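Local coordinates for protein sulfide-quinone reductase (Aquifex aeolicus, PDB 3HYW) that oxidises hydrogen sulfide with the help of a quinone, using bound FAD and building up polysulfur products at its active site, at residues T17-R22 with G396-S401; A321-H326 with H414-C419; A141-V146 with R177-M182. All coordinates share one frame; numbering follows the deposited sequence.

Contact 1: T17-R22 with G396-S401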
ATOM      1  N   THR A  17      18.606 -16.769  33.255  1.00 31.60           N
ATOM      2  CA  THR A  17      18.708 -18.182  33.617  1.00 31.24           C
ATOM      3  C   THR A  17      19.252 -18.368  35.041  1.00 31.18           C
ATOM      4  O   THR A  17      18.675 -19.111  35.822  1.00 31.60           O
ATOM      5  CB  THR A  17      19.540 -18.997  32.586  1.00 31.13           C
ATOM      6  OG1 THR A  17      19.156 -18.619  31.256  1.00 31.30           O
ATOM      7  CG2 THR A  17      19.283 -20.498  32.763  1.00 30.81           C
ATOM      8  N   ALA A  18      20.350 -17.688  35.370  1.00 31.40           N
ATOM      9  CA  ALA A  18      20.921 -17.740  36.722  1.00 31.20           C
ATOM     10  C   ALA A  18      19.931 -17.314  37.812  1.00 31.51           C
ATOM     11  O   ALA A  18      19.815 -17.996  38.831  1.00 31.10           O
ATOM     12  CB  ALA A  18      22.196 -16.914  36.806  1.00 31.20           C
ATOM     13  N   TYR A  19      19.232 -16.194  37.602  1.00 31.37           N
ATOM     14  CA  TYR A  19      18.242 -15.724  38.574  1.00 31.81           C
ATOM     15  C   TYR A  19      17.050 -16.677  38.665  1.00 31.78           C
ATOM     16  O   TYR A  19      16.555 -16.942  39.763  1.00 31.93           O
ATOM     17  CB  TYR A  19      17.754 -14.308  38.242  1.00 31.64           C
ATOM     18  CG  TYR A  19      18.734 -13.167  38.509  1.00 32.04           C
ATOM     19  CD1 TYR A  19      20.100 -13.400  38.714  1.00 32.14           C
ATOM     20  CD2 TYR A  19      18.296 -11.843  38.492  1.00 30.58           C
ATOM     21  CE1 TYR A  19      20.986 -12.343  38.931  1.00 31.38           C
ATOM     22  CE2 TYR A  19      19.173 -10.790  38.698  1.00 31.15           C
ATOM     23  CZ  TYR A  19      20.509 -11.042  38.918  1.00 30.78           C
ATOM     24  OH  TYR A  19      21.369  -9.987  39.121  1.00 31.23           O
ATOM     25  N   ASN A  20      16.598 -17.200  37.523  1.00 31.96           N
ATOM     26  CA  ASN A  20      15.471 -18.141  37.514  1.00 32.68           C
ATOM     27  C   ASN A  20      15.821 -19.398  38.310  1.00 32.58           C
ATOM     28  O   ASN A  20      15.032 -19.856  39.129  1.00 32.40           O
ATOM     29  CB  ASN A  20      15.060 -18.540  36.093  1.00 33.11           C
ATOM     30  CG  ASN A  20      14.214 -17.489  35.390  1.00 35.50           C
ATOM     31  OD1 ASN A  20      13.349 -16.849  35.988  1.00 40.00           O
ATOM     32  ND2 ASN A  20      14.451 -17.327  34.096  1.00 37.00           N
ATOM     33  N   LEU A  21      17.019 -19.931  38.069  1.00 32.35           N
ATOM     34  CA  LEU A  21      17.539 -21.075  38.817  1.00 32.63           C
ATOM     35  C   LEU A  21      17.663 -20.805  40.313  1.00 32.91           C
ATOM     36  O   LEU A  21      17.300 -21.655  41.137  1.00 33.01           O
ATOM     37  CB  LEU A  21      18.891 -21.505  38.249  1.00 32.44           C
ATOM     38  CG  LEU A  21      18.876 -22.303  36.942  1.00 32.29           C
ATOM     39  CD1 LEU A  21      20.279 -22.364  36.373  1.00 31.42           C
ATOM     40  CD2 LEU A  21      18.311 -23.715  37.156  1.00 31.85           C
ATOM     41  N   ARG A  22      18.177 -19.625  40.660  1.00 33.27           N
ATOM     42  CA  ARG A  22      18.373 -19.261  42.064  1.00 33.41           C
ATOM     43  C   ARG A  22      17.053 -19.179  42.833  1.00 33.89           C
ATOM     44  O   ARG A  22      16.961 -19.637  43.980  1.00 33.65           O
ATOM     45  CB  ARG A  22      19.181 -17.957  42.191  1.00 33.14           C
ATOM     46  CG  ARG A  22      19.259 -17.359  43.609  1.00 32.93           C
ATOM     47  CD  ARG A  22      19.827 -18.342  44.668  1.00 32.04           C
ATOM     48  NE  ARG A  22      21.245 -18.660  44.473  1.00 31.81           N
ATOM     49  CZ  ARG A  22      21.748 -19.884  44.316  1.00 31.94           C
ATOM     50  NH1 ARG A  22      20.961 -20.958  44.322  1.00 31.73           N
ATOM     51  NH2 ARG A  22      23.058 -20.041  44.155  1.00 31.32           N
ATOM     52  N   GLY A 396      17.451  -9.141  41.639  1.00 33.26           N
ATOM     53  CA  GLY A 396      17.598 -10.593  41.727  1.00 33.28           C
ATOM     54  C   GLY A 396      16.435 -11.431  41.247  1.00 33.40           C
ATOM     55  O   GLY A 396      16.357 -12.612  41.554  1.00 33.39           O
ATOM     56  N   ASN A 397      15.537 -10.827  40.478  1.00 33.64           N
ATOM     57  CA  ASN A 397      14.401 -11.547  39.932  1.00 33.87           C
ATOM     58  C   ASN A 397      14.049 -11.003  38.554  1.00 33.65           C
ATOM     59  O   ASN A 397      13.518  -9.893  38.442  1.00 33.22           O
ATOM     60  CB  ASN A 397      13.204 -11.458  40.888  1.00 34.07           C
ATOM     61  CG  ASN A 397      12.147 -12.530  40.620  1.00 35.13           C
ATOM     62  OD1 ASN A 397      12.075 -13.101  39.530  1.00 36.67           O
ATOM     63  ND2 ASN A 397      11.337 -12.818  41.629  1.00 35.57           N
ATOM     64  N   ILE A 398      14.367 -11.772  37.511  1.00 33.53           N
ATOM     65  CA  ILE A 398      14.067 -11.371  36.128  1.00 33.68           C
ATOM     66  C   ILE A 398      12.646 -11.803  35.752  1.00 33.48           C
ATOM     67  O   ILE A 398      12.094 -11.334  34.756  1.00 33.49           O
ATOM     68  CB  ILE A 398      15.110 -11.926  35.085  1.00 33.70           C
ATOM     69  CG1 ILE A 398      16.550 -11.555  35.470  1.00 34.78           C
ATOM     70  CG2 ILE A 398      14.829 -11.418  33.662  1.00 33.67           C
ATOM     71  CD1 ILE A 398      16.823 -10.050  35.610  1.00 34.51           C
ATOM     72  N   ALA A 399      12.053 -12.677  36.561  1.00 33.16           N
ATOM     73  CA  ALA A 399      10.711 -13.178  36.278  1.00 33.58           C
ATOM     74  C   ALA A 399       9.763 -13.067  37.481  1.00 33.78           C
ATOM     75  O   ALA A 399       9.294 -14.083  37.995  1.00 34.46           O
ATOM     76  CB  ALA A 399      10.778 -14.618  35.765  1.00 33.21           C
ATOM     77  N   PRO A 400       9.465 -11.828  37.931  1.00 34.21           N
ATOM     78  CA  PRO A 400       8.522 -11.675  39.046  1.00 34.25           C
ATOM     79  C   PRO A 400       7.150 -12.226  38.654  1.00 34.56           C
ATOM     80  O   PRO A 400       6.705 -12.001  37.525  1.00 34.52           O
ATOM     81  CB  PRO A 400       8.427 -10.160  39.233  1.00 34.36           C
ATOM     82  CG  PRO A 400       9.547  -9.569  38.491  1.00 34.29           C
ATOM     83  CD  PRO A 400       9.932 -10.527  37.415  1.00 34.14           C
ATOM     84  N   SER A 401       6.496 -12.933  39.575  1.00 34.63           N
ATOM     85  CA  SER A 401       5.211 -13.582  39.298  1.00 35.02           C
ATOM     86  C   SER A 401       4.152 -12.658  38.680  1.00 34.79           C
ATOM     87  O   SER A 401       3.390 -13.097  37.810  1.00 35.25           O
ATOM     88  CB  SER A 401       4.647 -14.251  40.558  1.00 34.85           C
ATOM     89  OG  SER A 401       4.056 -13.295  41.421  1.00 36.50           O
TER
HETATM   90  O   HOH W   1      14.448 -14.617  37.695  1.00 34.91           O
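The aromatic ring of Tyr19 is approached obliquely by Gly396, Asn397 and Ile398, and it also meets the ring of Phe69 of the same chain edge-to-face. Tyr19 belongs to helix 12-24 of the Rossmann-type FAD-binding unit, which starts within the glycine-rich FAD-binding turn Gly9-Gly13. Its partners form the link where helix 376-395 ends in a Schellman motif, with Gly396 at positive phi. CG of Tyr19 stands anti to its carbonyl carbon (chi1 -73°), and CD2 comes within 3.4 Å of Gly396 C. One atom further out, Tyr19 CE2 is 3.4 Å from Gly396 CA, so the ring packs closely on the bare backbone of the turn. Ile398 crosses it obliquely, bringing CG1 to 3.5 Å from Tyr19 CD2. Beyond the ring, Tyr19 OH is hydrogen-bonded to Val393 O in the last turn of helix 376-395. An alanine here would probably leave a gap beside Gly396 and Ile398 CG1 and deprive Val393 O of its hydroxyl partner.

The polar side of the contact is bridged by water. Ile398 N donates to water 1 at 2.9 Å, and the same water lies 3.0 Å from Asn20 OD1, to which it probably donates. Asn20 OD1 also touches the methyl of the next loop residue, 3.4 Å from Ala399 CB. The loop in turn braces itself: Asn397 OD1 closes an Asx turn by accepting from Ala399 N at 3.0 Å, a bent bond with an N-H...O angle of 135° and the donor tilted 25° from the carbonyl plane.

Contact 2: A321-H326 with H414-C419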
ATOM      1  N   ALA A 321      15.039 -18.715  28.940  1.00 31.89           N
ATOM      2  CA  ALA A 321      15.611 -18.761  30.285  1.00 32.30           C
ATOM      3  C   ALA A 321      14.701 -19.437  31.303  1.00 32.41           C
ATOM      4  O   ALA A 321      15.179 -20.244  32.106  1.00 32.59           O
ATOM      5  CB  ALA A 321      15.980 -17.355  30.753  1.00 31.59           C
ATOM      6  N   MET A 322      13.405 -19.113  31.278  1.00 33.18           N
ATOM      7  CA  MET A 322      12.424 -19.750  32.176  1.00 34.27           C
ATOM      8  C   MET A 322      12.335 -21.248  31.912  1.00 33.43           C
ATOM      9  O   MET A 322      12.347 -22.055  32.847  1.00 33.07           O
ATOM     10  CB  MET A 322      11.021 -19.157  32.011  1.00 34.09           C
ATOM     11  CG  MET A 322      10.849 -17.715  32.404  1.00 35.90           C
ATOM     12  SD  MET A 322       9.151 -17.194  32.047  1.00 38.54           S
ATOM     13  CE  MET A 322       9.440 -15.494  31.539  1.00 37.33           C
ATOM     14  N   ALA A 323      12.227 -21.610  30.635  1.00 32.99           N
ATOM     15  CA  ALA A 323      12.145 -23.014  30.226  1.00 32.87           C
ATOM     16  C   ALA A 323      13.392 -23.795  30.638  1.00 32.94           C
ATOM     17  O   ALA A 323      13.284 -24.889  31.192  1.00 32.66           O
ATOM     18  CB  ALA A 323      11.910 -23.125  28.724  1.00 32.82           C
ATOM     19  N   VAL A 324      14.569 -23.222  30.385  1.00 33.05           N
ATOM     20  CA  VAL A 324      15.837 -23.897  30.689  1.00 32.73           C
ATOM     21  C   VAL A 324      16.025 -24.109  32.194  1.00 32.97           C
ATOM     22  O   VAL A 324      16.448 -25.187  32.626  1.00 33.10           O
ATOM     23  CB  VAL A 324      17.040 -23.143  30.079  1.00 32.99           C
ATOM     24  CG1 VAL A 324      18.361 -23.567  30.745  1.00 32.22           C
ATOM     25  CG2 VAL A 324      17.090 -23.376  28.568  1.00 31.28           C
ATOM     26  N   ALA A 325      15.715 -23.081  32.980  1.00 32.80           N
ATOM     27  CA  ALA A 325      15.760 -23.172  34.439  1.00 32.90           C
ATOM     28  C   ALA A 325      14.837 -24.263  34.990  1.00 32.64           C
ATOM     29  O   ALA A 325      15.252 -25.043  35.843  1.00 33.26           O
ATOM     30  CB  ALA A 325      15.456 -21.820  35.075  1.00 32.88           C
ATOM     31  N   HIS A 326      13.608 -24.343  34.484  1.00 32.52           N
ATOM     32  CA  HIS A 326      12.673 -25.401  34.892  1.00 32.78           C
ATOM     33  C   HIS A 326      13.153 -26.783  34.476  1.00 32.52           C
ATOM     34  O   HIS A 326      13.042 -27.739  35.248  1.00 32.29           O
ATOM     35  CB  HIS A 326      11.269 -25.146  34.350  1.00 33.00           C
ATOM     36  CG  HIS A 326      10.485 -24.160  35.160  1.00 34.78           C
ATOM     37  ND1 HIS A 326       9.858 -24.500  36.339  1.00 35.45           N
ATOM     38  CD2 HIS A 326      10.242 -22.842  34.970  1.00 35.34           C
ATOM     39  CE1 HIS A 326       9.255 -23.435  36.837  1.00 36.24           C
ATOM     40  NE2 HIS A 326       9.475 -22.415  36.027  1.00 37.07           N
ATOM     41  N   HIS A 414       1.424 -16.878  27.551  1.00 39.25           N
ATOM     42  CA  HIS A 414       1.960 -17.813  28.523  1.00 39.01           C
ATOM     43  C   HIS A 414       3.382 -18.077  28.047  1.00 38.15           C
ATOM     44  O   HIS A 414       3.578 -18.473  26.896  1.00 38.66           O
ATOM     45  CB  HIS A 414       1.146 -19.113  28.552  1.00 39.48           C
ATOM     46  CG  HIS A 414      -0.280 -18.931  28.978  1.00 41.38           C
ATOM     47  ND1 HIS A 414      -1.266 -18.491  28.117  1.00 43.84           N
ATOM     48  CD2 HIS A 414      -0.890 -19.140  30.169  1.00 42.55           C
ATOM     49  CE1 HIS A 414      -2.419 -18.435  28.762  1.00 43.32           C
ATOM     50  NE2 HIS A 414      -2.218 -18.824  30.008  1.00 43.37           N
ATOM     51  N   PRO A 415       4.381 -17.830  28.912  1.00 37.31           N
ATOM     52  CA  PRO A 415       5.781 -17.834  28.460  1.00 36.53           C
ATOM     53  C   PRO A 415       6.369 -19.206  28.103  1.00 36.58           C
ATOM     54  O   PRO A 415       7.228 -19.292  27.222  1.00 36.06           O
ATOM     55  CB  PRO A 415       6.534 -17.211  29.637  1.00 36.49           C
ATOM     56  CG  PRO A 415       5.677 -17.479  30.839  1.00 35.88           C
ATOM     57  CD  PRO A 415       4.252 -17.496  30.346  1.00 36.87           C
ATOM     58  N   ILE A 416       5.924 -20.255  28.790  1.00 36.40           N
ATOM     59  CA  ILE A 416       6.444 -21.604  28.565  1.00 36.82           C
ATOM     60  C   ILE A 416       5.302 -22.608  28.523  1.00 37.38           C
ATOM     61  O   ILE A 416       4.228 -22.362  29.073  1.00 37.34           O
ATOM     62  CB  ILE A 416       7.515 -22.021  29.628  1.00 36.89           C
ATOM     63  CG1 ILE A 416       6.915 -22.093  31.044  1.00 36.71           C
ATOM     64  CG2 ILE A 416       8.713 -21.069  29.596  1.00 35.97           C
ATOM     65  CD1 ILE A 416       7.909 -22.542  32.118  1.00 36.87           C
ATOM     66  N   GLU A 417       5.535 -23.735  27.862  1.00 38.13           N
ATOM     67  CA  GLU A 417       4.526 -24.783  27.766  1.00 39.01           C
ATOM     68  C   GLU A 417       5.150 -26.153  27.969  1.00 38.82           C
ATOM     69  O   GLU A 417       6.291 -26.380  27.583  1.00 38.53           O
ATOM     70  CB  GLU A 417       3.789 -24.714  26.421  1.00 39.23           C
ATOM     71  CG  GLU A 417       4.687 -24.871  25.192  1.00 42.60           C
ATOM     72  CD  GLU A 417       4.121 -24.207  23.940  1.00 46.29           C
ATOM     73  OE1 GLU A 417       2.878 -24.154  23.789  1.00 47.64           O
ATOM     74  OE2 GLU A 417       4.927 -23.736  23.104  1.00 48.74           O
ATOM     75  N   LEU A 418       4.394 -27.060  28.584  1.00 39.07           N
ATOM     76  CA  LEU A 418       4.815 -28.452  28.688  1.00 39.30           C
ATOM     77  C   LEU A 418       5.075 -29.005  27.293  1.00 39.31           C
ATOM     78  O   LEU A 418       4.284 -28.803  26.373  1.00 39.13           O
ATOM     79  CB  LEU A 418       3.764 -29.296  29.412  1.00 39.38           C
ATOM     80  CG  LEU A 418       3.846 -29.324  30.939  1.00 39.69           C
ATOM     81  CD1 LEU A 418       2.621 -30.025  31.519  1.00 40.94           C
ATOM     82  CD2 LEU A 418       5.123 -30.015  31.397  1.00 39.64           C
ATOM     83  N   CYS A 419       6.207 -29.678  27.141  1.00 39.78           N
ATOM     84  CA  CYS A 419       6.592 -30.233  25.863  1.00 40.18           C
ATOM     85  C   CYS A 419       6.672 -31.749  25.978  1.00 40.53           C
ATOM     86  O   CYS A 419       7.538 -32.292  26.676  1.00 40.48           O
ATOM     87  CB  CYS A 419       7.922 -29.639  25.398  1.00 40.30           C
ATOM     88  SG  CYS A 419       8.402 -30.158  23.744  1.00 40.82           S
TER
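Met322, Ala323 and His326 of helix 314-332 meet Pro415 and Ile416 at the start of the short strand 416-418 through apolar packing, an example of a helix closing over one side of a small strand pair. The first kind of contact is sulfur on a proline ring. The two side chains cross at about a right angle, and Met322 SD lies 3.6 Å from Pro415 CB. The terminal methyl CE of Met322 also touches Pro415 CB, at 3.9 Å.

The second kind is branched aliphatic packing, and Ile416 serves it with two separate branches. Its CG1 occupies the crowded position between the backbone N and the carbonyl carbon (chi1 64°), while CG2 reaches the helix surface, 3.8 Å from Met322 CB and 3.9 Å from Ala323 CB. The third kind is an aliphatic tip against a heterocycle: the other branch ends in CD1, which is 3.7 Å from His326 CD2, again with the side chains crossing at about a right angle.

The axes of segments 321-326 and 416-418 approach to 8.9 Å, their N-to-C directions 41° apart. Strand 416-418 pairs antiparallel with strand 339-341, whose Tyr339 touches both Ile416 and the His326 ring; Pro415 also rests on Glu404 of helix 401-411, and Ala321 and Ala325 of helix 314-332 pack on helix 12-24.

Contact 3: A141-V146 with R177-M182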
ATOM      1  N   ALA A 141      28.453  18.408  12.372  1.00 36.77           N
ATOM      2  CA  ALA A 141      29.382  19.482  12.032  1.00 37.07           C
ATOM      3  C   ALA A 141      29.501  19.652  10.516  1.00 37.31           C
ATOM      4  O   ALA A 141      29.475  20.772  10.006  1.00 37.15           O
ATOM      5  CB  ALA A 141      30.748  19.206  12.649  1.00 37.03           C
ATOM      6  N   ASN A 142      29.627  18.530   9.809  1.00 37.45           N
ATOM      7  CA  ASN A 142      29.748  18.532   8.356  1.00 37.63           C
ATOM      8  C   ASN A 142      28.730  17.593   7.714  1.00 37.48           C
ATOM      9  O   ASN A 142      29.051  16.440   7.408  1.00 37.74           O
ATOM     10  CB  ASN A 142      31.177  18.178   7.941  1.00 37.87           C
ATOM     11  CG  ASN A 142      32.178  19.245   8.349  1.00 38.85           C
ATOM     12  OD1 ASN A 142      32.172  20.357   7.815  1.00 39.73           O
ATOM     13  ND2 ASN A 142      33.038  18.914   9.307  1.00 39.58           N
ATOM     14  N   PRO A 143      27.489  18.082   7.520  1.00 37.25           N
ATOM     15  CA  PRO A 143      26.386  17.241   7.039  1.00 36.99           C
ATOM     16  C   PRO A 143      26.613  16.689   5.629  1.00 36.70           C
ATOM     17  O   PRO A 143      27.154  17.379   4.765  1.00 36.75           O
ATOM     18  CB  PRO A 143      25.182  18.191   7.066  1.00 37.03           C
ATOM     19  CG  PRO A 143      25.774  19.557   6.981  1.00 37.54           C
ATOM     20  CD  PRO A 143      27.056  19.473   7.745  1.00 37.29           C
ATOM     21  N   GLY A 144      26.210  15.439   5.425  1.00 36.01           N
ATOM     22  CA  GLY A 144      26.333  14.766   4.142  1.00 35.30           C
ATOM     23  C   GLY A 144      25.458  13.526   4.149  1.00 34.81           C
ATOM     24  O   GLY A 144      24.721  13.305   5.112  1.00 34.46           O
ATOM     25  N   PRO A 145      25.538  12.710   3.078  1.00 34.31           N
ATOM     26  CA  PRO A 145      24.684  11.539   2.913  1.00 33.73           C
ATOM     27  C   PRO A 145      24.876  10.499   4.005  1.00 33.13           C
ATOM     28  O   PRO A 145      26.006  10.141   4.346  1.00 32.61           O
ATOM     29  CB  PRO A 145      25.121  10.962   1.556  1.00 33.73           C
ATOM     30  CG  PRO A 145      25.826  12.052   0.873  1.00 34.20           C
ATOM     31  CD  PRO A 145      26.461  12.876   1.942  1.00 34.32           C
ATOM     32  N   VAL A 146      23.758  10.033   4.547  1.00 33.01           N
ATOM     33  CA  VAL A 146      23.754   8.937   5.508  1.00 32.71           C
ATOM     34  C   VAL A 146      23.151   7.697   4.866  1.00 32.71           C
ATOM     35  O   VAL A 146      22.151   7.777   4.142  1.00 32.58           O
ATOM     36  CB  VAL A 146      22.985   9.321   6.791  1.00 32.89           C
ATOM     37  CG1 VAL A 146      22.703   8.099   7.666  1.00 32.46           C
ATOM     38  CG2 VAL A 146      23.776  10.340   7.572  1.00 32.97           C
ATOM     39  N   ARG A 177      18.223  18.488   9.043  1.00 33.57           N
ATOM     40  CA  ARG A 177      17.729  17.328   8.289  1.00 33.27           C
ATOM     41  C   ARG A 177      17.652  17.610   6.777  1.00 33.08           C
ATOM     42  O   ARG A 177      17.854  16.708   5.959  1.00 32.83           O
ATOM     43  CB  ARG A 177      16.379  16.835   8.847  1.00 33.20           C
ATOM     44  CG  ARG A 177      15.762  15.639   8.101  1.00 33.13           C
ATOM     45  CD  ARG A 177      16.611  14.371   8.202  1.00 34.52           C
ATOM     46  NE  ARG A 177      16.987  13.865   6.881  1.00 36.24           N
ATOM     47  CZ  ARG A 177      16.280  13.005   6.149  1.00 36.34           C
ATOM     48  NH1 ARG A 177      15.132  12.507   6.592  1.00 36.40           N
ATOM     49  NH2 ARG A 177      16.738  12.634   4.963  1.00 37.04           N
ATOM     50  N   TYR A 178      17.392  18.863   6.412  1.00 32.78           N
ATOM     51  CA  TYR A 178      17.348  19.257   4.999  1.00 32.65           C
ATOM     52  C   TYR A 178      18.730  19.235   4.325  1.00 32.65           C
ATOM     53  O   TYR A 178      18.832  19.372   3.103  1.00 32.38           O
ATOM     54  CB  TYR A 178      16.653  20.618   4.820  1.00 32.59           C
ATOM     55  CG  TYR A 178      17.521  21.832   5.092  1.00 32.63           C
ATOM     56  CD1 TYR A 178      17.932  22.661   4.046  1.00 32.26           C
ATOM     57  CD2 TYR A 178      17.925  22.154   6.393  1.00 32.78           C
ATOM     58  CE1 TYR A 178      18.724  23.781   4.283  1.00 32.24           C
ATOM     59  CE2 TYR A 178      18.718  23.269   6.641  1.00 32.37           C
ATOM     60  CZ  TYR A 178      19.113  24.078   5.578  1.00 32.47           C
ATOM     61  OH  TYR A 178      19.898  25.181   5.810  1.00 32.55           O
ATOM     62  N   LYS A 179      19.779  19.057   5.127  1.00 32.68           N
ATOM     63  CA  LYS A 179      21.146  18.947   4.616  1.00 32.90           C
ATOM     64  C   LYS A 179      21.635  17.500   4.578  1.00 32.61           C
ATOM     65  O   LYS A 179      22.718  17.228   4.058  1.00 32.71           O
ATOM     66  CB  LYS A 179      22.112  19.781   5.466  1.00 33.09           C
ATOM     67  CG  LYS A 179      21.802  21.268   5.521  1.00 34.83           C
ATOM     68  CD  LYS A 179      23.066  22.080   5.801  1.00 37.24           C
ATOM     69  CE  LYS A 179      22.757  23.561   6.008  1.00 38.90           C
ATOM     70  NZ  LYS A 179      21.987  23.811   7.275  1.00 39.81           N
ATOM     71  N   VAL A 180      20.844  16.577   5.131  1.00 32.22           N
ATOM     72  CA  VAL A 180      21.277  15.182   5.283  1.00 31.88           C
ATOM     73  C   VAL A 180      20.373  14.184   4.540  1.00 31.81           C
ATOM     74  O   VAL A 180      19.306  13.801   5.047  1.00 31.57           O
ATOM     75  CB  VAL A 180      21.408  14.771   6.780  1.00 31.80           C
ATOM     76  CG1 VAL A 180      21.934  13.348   6.902  1.00 31.77           C
ATOM     77  CG2 VAL A 180      22.328  15.730   7.530  1.00 32.08           C
ATOM     78  N   PRO A 181      20.788  13.773   3.322  1.00 31.73           N
ATOM     79  CA  PRO A 181      20.104  12.676   2.650  1.00 31.60           C
ATOM     80  C   PRO A 181      20.220  11.400   3.473  1.00 31.58           C
ATOM     81  O   PRO A 181      21.286  11.111   4.027  1.00 31.58           O
ATOM     82  CB  PRO A 181      20.871  12.544   1.324  1.00 31.75           C
ATOM     83  CG  PRO A 181      21.492  13.883   1.112  1.00 31.59           C
ATOM     84  CD  PRO A 181      21.875  14.323   2.492  1.00 31.84           C
ATOM     85  N   MET A 182      19.119  10.663   3.581  1.00 31.51           N
ATOM     86  CA  MET A 182      19.116   9.414   4.322  1.00 31.79           C
ATOM     87  C   MET A 182      18.600   8.277   3.465  1.00 31.44           C
ATOM     88  O   MET A 182      17.547   8.391   2.823  1.00 31.24           O
ATOM     89  CB  MET A 182      18.287   9.535   5.603  1.00 31.64           C
ATOM     90  CG  MET A 182      18.919  10.427   6.652  1.00 32.08           C
ATOM     91  SD  MET A 182      18.048  10.438   8.230  1.00 33.40           S
ATOM     92  CE  MET A 182      18.377   8.761   8.774  1.00 33.49           C
TER
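Val146 and Met182 form the opening bridge between two adjacent parallel strands, 146-150 and 182-185, which helix 158-173 joins in a beta-alpha-beta crossover within the sheet that also holds strands 108-110, 247-255 and 216-218. The two loops leading into the strands run nearly alike, 10° apart, and come together in step. Val146 N donates to Pro181 O at 2.7 Å, almost straight (173°) and nearly along the C=O axis. Val146 O, whose backbone bonding with Thr183 continues the ladder, also receives a CA-H...O contact from Met182 CA at 3.5 Å.

Around the strand starts apolar side chains pack. Val180 has CG1 anti to its backbone N (chi1 -177°), and this methyl lies 3.6 Å from Val146 CG2. Val180 CG1 also comes close to a carbonyl, 3.3 Å from Gly144 O. At Gly144 a CB would clash with Pro145 CD, and the bare CA avoids this. Further back, Pro143 and Lys179 lie side by side and point the same way, with their CB atoms 3.8 Å apart.

Arg177 of the same segment grips Val180 O side-on, with NE at 3.0 Å and NH2 at 2.8 Å, both in the carbonyl plane; its NH1 is held by His168 and NH2 also by Asn214 O. Met182 CG lies over one face of this guanidinium, toward its rim. In the trimer, Tyr178 makes a cation-pi contact with Arg342 of the third subunit, while within its own chain Lys179 CG sits over the centre of the Tyr178 ring, 3.8 Å above its plane.

How the contacts relate
Contacts 1 and 2 are neighbours, their centres 13 Å apart, and share a helix-helix seam: Thr17 OG1 and Ala321 CB are 3.5 Å apart, as are Asn20 CB and Ala325 CB. Each joins a helix of the FAD-binding part to the C-terminal region, contact 1 by an aromatic ring on backbone plus a water bridge, contact 2 by apolar side chains. Contact 3, its centre about 45 Å from that of contact 1, instead knits two strand starts by a backbone hydrogen bond together with apolar side-chain packing. All three are partly buried, but contact 3 lies further from the chain's centre and against the third subunit; likewise Glu417 in contact 2 packs on Tyr178 of the second subunit.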